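Local coordinates for neural CELL adhesion molecule (Homo sapiens, PDB 2VKX), which probably acts as a cell-surface adhesion receptor, here represented by its tandem fibronectin type III domains, at residues E109-K114 and K132-G137. The protein carries 1 engineered substitution. Residues are numbered along the deposited sequence; the frame is centred on the assembly and turned at random.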
loop_
_atom_site.group_PDB
_atom_site.type_symbol
_atom_site.label_atom_id
_atom_site.label_comp_id
_atom_site.label_asym_id
_atom_site.label_seq_id
_atom_site.Cartn_x
_atom_site.Cartn_y
_atom_site.Cartn_z
ATOM N N GLU A 109 -7.612 -13.675 -1.257
ATOM C CA GLU A 109 -8.963 -13.385 -0.791
ATOM C C GLU A 109 -8.827 -12.355 0.318
ATOM O O GLU A 109 -7.772 -12.228 0.930
ATOM C CB GLU A 109 -9.650 -14.647 -0.255
ATOM C CG GLU A 109 -9.476 -15.873 -1.146
ATOM C CD GLU A 109 -10.534 -16.946 -0.912
ATOM O OE1 GLU A 109 -11.678 -16.759 -1.376
ATOM O OE2 GLU A 109 -10.227 -17.973 -0.263
ATOM N N PRO A 110 -9.898 -11.603 0.589
ATOM C CA PRO A 110 -9.877 -10.579 1.628
ATOM C C PRO A 110 -9.804 -11.195 3.008
ATOM O O PRO A 110 -10.214 -12.333 3.200
ATOM C CB PRO A 110 -11.204 -9.854 1.424
ATOM C CG PRO A 110 -11.592 -10.190 0.047
ATOM C CD PRO A 110 -11.198 -11.611 -0.087
ATOM N N SER A 111 -9.270 -10.459 3.971
ATOM C CA SER A 111 -9.237 -10.977 5.325
ATOM C C SER A 111 -10.598 -10.557 5.882
ATOM O O SER A 111 -11.279 -9.720 5.286
ATOM C CB SER A 111 -8.070 -10.381 6.119
ATOM O OG SER A 111 -8.096 -8.970 6.116
ATOM N N ALA A 112 -11.013 -11.154 6.994
ATOM C CA ALA A 112 -12.311 -10.845 7.576
ATOM C C ALA A 112 -12.342 -9.481 8.239
ATOM O O ALA A 112 -11.332 -8.999 8.746
ATOM C CB ALA A 112 -12.692 -11.909 8.580
ATOM N N PRO A 113 -13.506 -8.827 8.224
ATOM C CA PRO A 113 -13.623 -7.510 8.848
ATOM C C PRO A 113 -13.848 -7.678 10.346
ATOM O O PRO A 113 -14.313 -8.725 10.778
ATOM C CB PRO A 113 -14.846 -6.921 8.153
ATOM C CG PRO A 113 -15.710 -8.124 7.963
ATOM C CD PRO A 113 -14.723 -9.152 7.457
ATOM N N LYS A 114 -13.499 -6.667 11.133
ATOM C CA LYS A 114 -13.724 -6.715 12.574
ATOM C C LYS A 114 -15.136 -6.171 12.741
ATOM O O LYS A 114 -15.550 -5.288 11.989
ATOM C CB LYS A 114 -12.727 -5.819 13.333
ATOM C CG LYS A 114 -11.375 -6.470 13.667
ATOM C CD LYS A 114 -10.504 -5.571 14.574
ATOM C CE LYS A 114 -11.117 -5.352 15.986
ATOM N NZ LYS A 114 -10.388 -4.351 16.853
ATOM N N LYS A 132 -12.944 -1.996 8.703
ATOM C CA LYS A 132 -12.283 -2.561 7.532
ATOM C C LYS A 132 -10.899 -3.168 7.780
ATOM O O LYS A 132 -10.140 -2.713 8.623
ATOM C CB LYS A 132 -12.202 -1.515 6.410
ATOM C CG LYS A 132 -13.510 -1.229 5.683
ATOM C CD LYS A 132 -14.422 -0.326 6.484
ATOM C CE LYS A 132 -15.696 0.029 5.711
ATOM N NZ LYS A 132 -15.420 0.841 4.495
ATOM N N GLN A 133 -10.600 -4.210 7.014
ATOM C CA GLN A 133 -9.339 -4.940 7.087
ATOM C C GLN A 133 -8.733 -5.163 5.693
ATOM O O GLN A 133 -9.348 -4.897 4.664
ATOM C CB GLN A 133 -9.557 -6.315 7.733
ATOM C CG GLN A 133 -9.960 -6.319 9.205
ATOM C CD GLN A 133 -8.863 -5.811 10.115
ATOM O OE1 GLN A 133 -8.584 -4.615 10.150
ATOM N NE2 GLN A 133 -8.231 -6.717 10.850
ATOM N N ASP A 134 -7.516 -5.678 5.690
ATOM C CA ASP A 134 -6.778 -5.978 4.474
ATOM C C ASP A 134 -7.719 -6.648 3.471
ATOM O O ASP A 134 -8.372 -7.627 3.816
ATOM C CB ASP A 134 -5.628 -6.908 4.858
ATOM C CG ASP A 134 -4.739 -7.254 3.702
ATOM O OD1 ASP A 134 -5.040 -6.842 2.562
ATOM O OD2 ASP A 134 -3.731 -7.953 3.940
ATOM N N ASP A 135 -7.799 -6.133 2.240
ATOM C CA ASP A 135 -8.692 -6.729 1.237
ATOM C C ASP A 135 -8.090 -7.776 0.311
ATOM O O ASP A 135 -8.773 -8.266 -0.583
ATOM C CB ASP A 135 -9.391 -5.657 0.378
ATOM C CG ASP A 135 -8.418 -4.760 -0.403
ATOM O OD1 ASP A 135 -7.299 -5.202 -0.775
ATOM O OD2 ASP A 135 -8.805 -3.598 -0.666
ATOM N N GLY A 136 -6.817 -8.110 0.507
ATOM C CA GLY A 136 -6.200 -9.135 -0.318
ATOM C C GLY A 136 -5.438 -8.665 -1.545
ATOM O O GLY A 136 -4.825 -9.483 -2.252
ATOM N N GLY A 137 -5.477 -7.359 -1.805
ATOM C CA GLY A 137 -4.772 -6.818 -2.949
ATOM C C GLY A 137 -5.702 -6.426 -4.073
ATOM O O GLY A 137 -5.253 -6.000 -5.147
#
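Asp-134 O takes two hydrogen bonds from Ser-111. The backbone bond, Ser-111 N to Asp-134 O, is 3.0 Å long and nearly straight at 165°. The hydroxyl bond, Ser-111 OG to Asp-134 O, is 2.7 Å and lies in the carbonyl plane on a lone pair. With chi1 at 55°, OG sits between its own N and carbonyl carbon, which brings it to the same acceptor as the N-H. Pro-110 lies beside the next carbonyl, its CB and CG each 3.5 Å from Asp-135 O. On the other flank the CB of Gln-133 is directed toward 109-114, and its CG lies beside Ala-112 O and near Pro-113 CA. Two successive Asx turns shape the 132-137 loop. Gly-136 N meets Asp-134 OD1 at 3.0 Å from above the carboxylate plane, and Gly-137 N reaches Asp-135 OD1 nearly along its C-O axis. At both glycines a side chain would press on the preceding carbonyl O. Glu-18 of the second subunit accepts a hydrogen bond from Asp-135 N. The two segments run antiparallel and continue the pairing of strands 114-119 and 126-131 at one end of the second fibronectin type III domain. Pro-110 and Pro-113 rest on strand 177-186.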